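Local coordinates for protein 2-hydroxyisobutanoyl-CoA mutase large subunit (Aquincola tertiaricarbonis, PDB 4R3U) that forms, with a small cobalamin-binding subunit, the B12-dependent mutase that interconverts 2-hydroxyisobutyryl-CoA and (S)-3-hydroxybutyryl-CoA, and supplies the substrate-binding part, at residues N332-S335 and M336-R339. Numbering follows the deposited sequence.
Sequences NPES and MRLR. With 3KK (S-{(3R,5R,9R)-1-[(2R,3S,4R,5R)-5-(6-amino-9H-purin-9-yl)-4-hydroxy-3-(phosphonooxy)tetrahydrofuran-2-yl]-3,5,9-trihydroxy-8,8-dimethyl-3,5-dioxido-10,14-dioxo-2,4,6-trioxa-11,15-diaza-3lambda~5~,5lambda~5~-diphosphaheptadecan-17-yl} 2-hydroxy-2-methylpropanethioate), chain F.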
loop_
_atom_site.group_PDB
_atom_site.type_symbol
_atom_site.label_atom_id
_atom_site.label_comp_id
_atom_site.label_asym_id
_atom_site.label_seq_id
_atom_site.Cartn_x
_atom_site.Cartn_y
_atom_site.Cartn_z
ATOM N N ASN A 332 19.947 8.042 -32.380
ATOM C CA ASN A 332 20.450 8.253 -31.027
ATOM C C ASN A 332 19.564 7.413 -30.102
ATOM O O ASN A 332 18.342 7.606 -30.104
ATOM C CB ASN A 332 20.404 9.761 -30.642
ATOM C CG ASN A 332 20.950 10.158 -29.268
ATOM O OD1 ASN A 332 21.016 9.371 -28.313
ATOM N ND2 ASN A 332 21.303 11.431 -29.129
ATOM N N PRO A 333 20.161 6.476 -29.314
ATOM C CA PRO A 333 19.350 5.613 -28.433
ATOM C C PRO A 333 18.450 6.351 -27.448
ATOM O O PRO A 333 17.352 5.859 -27.161
ATOM C CB PRO A 333 20.387 4.736 -27.726
ATOM C CG PRO A 333 21.678 5.467 -27.883
ATOM C CD PRO A 333 21.595 6.132 -29.218
ATOM N N GLU A 334 18.886 7.551 -26.984
ATOM C CA GLU A 334 18.140 8.433 -26.062
ATOM C C GLU A 334 16.839 8.947 -26.676
ATOM O O GLU A 334 15.898 9.279 -25.945
ATOM C CB GLU A 334 18.987 9.622 -25.600
ATOM C CG GLU A 334 20.288 9.257 -24.904
ATOM C CD GLU A 334 20.914 10.445 -24.207
ATOM O OE1 GLU A 334 20.994 11.530 -24.826
ATOM O OE2 GLU A 334 21.286 10.299 -23.022
ATOM N N SER A 335 16.768 8.985 -28.011
ATOM C CA SER A 335 15.570 9.379 -28.758
ATOM C C SER A 335 14.480 8.293 -28.640
ATOM O O SER A 335 13.308 8.572 -28.851
ATOM C CB SER A 335 15.917 9.552 -30.230
ATOM O OG SER A 335 16.735 10.687 -30.424
ATOM N N MET A 336 14.889 7.049 -28.342
ATOM C CA MET A 336 13.986 5.910 -28.243
ATOM C C MET A 336 13.630 5.553 -26.781
ATOM O O MET A 336 12.680 4.787 -26.567
ATOM C CB MET A 336 14.547 4.713 -29.041
ATOM C CG MET A 336 14.840 5.057 -30.501
ATOM S SD MET A 336 16.032 3.942 -31.270
ATOM C CE MET A 336 17.144 5.101 -31.920
ATOM N N ARG A 337 14.350 6.137 -25.783
ATOM C CA ARG A 337 14.037 5.885 -24.377
ATOM C C ARG A 337 13.019 6.857 -23.766
ATOM O O ARG A 337 13.299 8.049 -23.612
ATOM C CB ARG A 337 15.261 5.578 -23.472
ATOM C CG ARG A 337 16.314 6.666 -23.338
ATOM C CD ARG A 337 16.210 7.449 -22.039
ATOM N NE ARG A 337 16.995 8.699 -22.069
ATOM C CZ ARG A 337 16.564 9.860 -22.574
ATOM N NH1 ARG A 337 15.360 9.948 -23.124
ATOM N NH2 ARG A 337 17.337 10.938 -22.535
ATOM N N LEU A 338 11.816 6.327 -23.454
ATOM C CA LEU A 338 10.716 7.077 -22.861
ATOM C C LEU A 338 10.998 7.334 -21.395
ATOM O O LEU A 338 11.260 6.401 -20.639
ATOM C CB LEU A 338 9.371 6.317 -23.045
ATOM C CG LEU A 338 8.083 7.015 -22.593
ATOM C CD1 LEU A 338 6.942 6.721 -23.537
ATOM C CD2 LEU A 338 7.696 6.601 -21.169
ATOM N N ARG A 339 10.954 8.602 -21.012
ATOM C CA ARG A 339 11.121 9.061 -19.637
ATOM C C ARG A 339 9.754 9.636 -19.275
ATOM O O ARG A 339 9.139 10.310 -20.116
ATOM C CB ARG A 339 12.219 10.154 -19.495
ATOM C CG ARG A 339 13.647 9.724 -19.870
ATOM C CD ARG A 339 14.580 10.916 -19.884
ATOM N NE ARG A 339 14.025 11.988 -20.715
ATOM C CZ ARG A 339 14.172 13.288 -20.494
ATOM N NH1 ARG A 339 14.894 13.721 -19.470
ATOM N NH2 ARG A 339 13.601 14.165 -21.297
HETATM C C4 3KK F . -3.153 19.507 -13.110
HETATM C C3 3KK F . -2.290 18.464 -12.407
HETATM C C2 3KK F . -3.073 17.165 -12.223
HETATM O O3 3KK F . -1.950 18.983 -11.133
HETATM C C1 3KK F . -0.994 18.163 -13.173
HETATM O O1 3KK F . -0.962 18.052 -14.400
HETATM S S1P 3KK F . 0.409 17.996 -12.120
HETATM C C2P 3KK F . 1.770 17.698 -13.284
HETATM C C3P 3KK F . 3.095 17.815 -12.574
HETATM N N4P 3KK F . 4.145 17.474 -13.525
HETATM C C5P 3KK F . 5.345 17.034 -13.135
HETATM O O5P 3KK F . 5.687 16.890 -11.956
HETATM C C6P 3KK F . 6.277 16.721 -14.309
HETATM C C7P 3KK F . 7.680 16.351 -13.852
HETATM N N8P 3KK F . 8.503 15.965 -15.004
HETATM C C9P 3KK F . 9.827 15.784 -14.881
HETATM O O9P 3KK F . 10.424 15.957 -13.817
HETATM C CAP 3KK F . 10.597 15.455 -16.193
HETATM O OAP 3KK F . 10.059 16.163 -17.330
HETATM C CBP 3KK F . 10.906 13.943 -16.461
HETATM C CDP 3KK F . 11.863 13.808 -17.655
HETATM C CEP 3KK F . 9.633 13.155 -16.789
HETATM C CCP 3KK F . 11.616 13.294 -15.253
HETATM O O6A 3KK F . 12.754 14.101 -14.900
HETATM P P2A 3KK F . 13.514 14.036 -13.514
HETATM O O4A 3KK F . 12.540 13.965 -12.415
HETATM O O5A 3KK F . 14.513 15.132 -13.510
HETATM O O3A 3KK F . 14.226 12.582 -13.637
HETATM P P1A 3KK F . 15.421 12.138 -14.673
HETATM O O1A 3KK F . 15.549 13.063 -15.831
HETATM O O2A 3KK F . 15.244 10.701 -14.943
HETATM O O5B 3KK F . 16.659 12.308 -13.628
HETATM C C5B 3KK F . 17.422 13.527 -13.482
HETATM C C4B 3KK F . 18.894 13.277 -13.857
HETATM O O4B 3KK F . 19.417 12.065 -13.233
HETATM C C3B 3KK F . 19.055 13.096 -15.363
HETATM O O3B 3KK F . 20.301 13.718 -15.758
HETATM P P3B 3KK F . 20.379 15.059 -16.656
HETATM O O8A 3KK F . 19.694 14.648 -17.903
HETATM O O7A 3KK F . 19.680 16.059 -15.823
HETATM O O9A 3KK F . 21.844 15.262 -16.769
HETATM C C2B 3KK F . 19.124 11.589 -15.532
HETATM O O2B 3KK F . 19.841 11.213 -16.714
HETATM C C1B 3KK F . 19.852 11.162 -14.273
HETATM N N9A 3KK F . 19.516 9.765 -13.865
HETATM C C8A 3KK F . 18.345 9.266 -13.474
HETATM N N7A 3KK F . 18.510 7.972 -13.214
HETATM C C5A 3KK F . 19.795 7.663 -13.420
HETATM C C4A 3KK F . 20.421 8.788 -13.820
HETATM N N3A 3KK F . 21.749 8.794 -14.109
HETATM C C2A 3KK F . 22.513 7.613 -13.978
HETATM N N1A 3KK F . 21.811 6.453 -13.549
HETATM C C6A 3KK F . 20.485 6.508 -13.301
HETATM N N6A 3KK F . 19.814 5.426 -12.903
#
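Pro333 O takes the backbone N-H groups of both Met336 and Arg337, and this shared carbonyl illustrates how one carbonyl can gather the N-H groups that follow it in a tight turn. The bond from Met336 N is 3.0 Å long; that from Arg337 N, at 3.3 Å, is weak. Before them, Ser335 N donates to Asn332 O, while OD1 of Asn332 accepts from Glu334 N, two residues on, at 3.1 Å, which makes an Asx turn.

Flat-group packing centres on the guanidinium of Arg337. CG of Arg337 sits between its backbone N and carbonyl carbon (chi1 62°), and the bend at chi2 (101°) folds the chain back beside Glu334. One face therefore lies against Glu334 CB, 3.7 Å above the plane and toward the rim, whereas Arg339 CD covers the centre of the opposite face. Charge adds a looser element: Glu334 OE2 stays 4.0 Å from Arg337 NH2, beyond salt-bridge range, with the two planes 45° apart. NH2 instead finds a hydrogen-bond acceptor in Pro294 O. Replacing Arg337 by an alanine is likely to leave Pro294 O without this donor and to open a gap between Glu334 CB and Arg339 CD.

Van der Waals contact comes from Met336, whose methyl CE is set against the carbonyl oxygen Asn332 O at 3.3 Å. Arg339 turns one guanidinium face to the pantetheine methyl CDP of the acyl-CoA, which lies off toward the rim, 3.5 Å from Arg339 NH1. Arg339 NH2 is held by Asn248 OD1 and Leu296 O.

Within the TIM-barrel domain, the turn follows helix 306-327, against which Met336 and Leu338 pack, and it leads directly into strand 340-344, with Arg339 already backbone-bonded to Phe298 of the adjacent parallel strand 298-302.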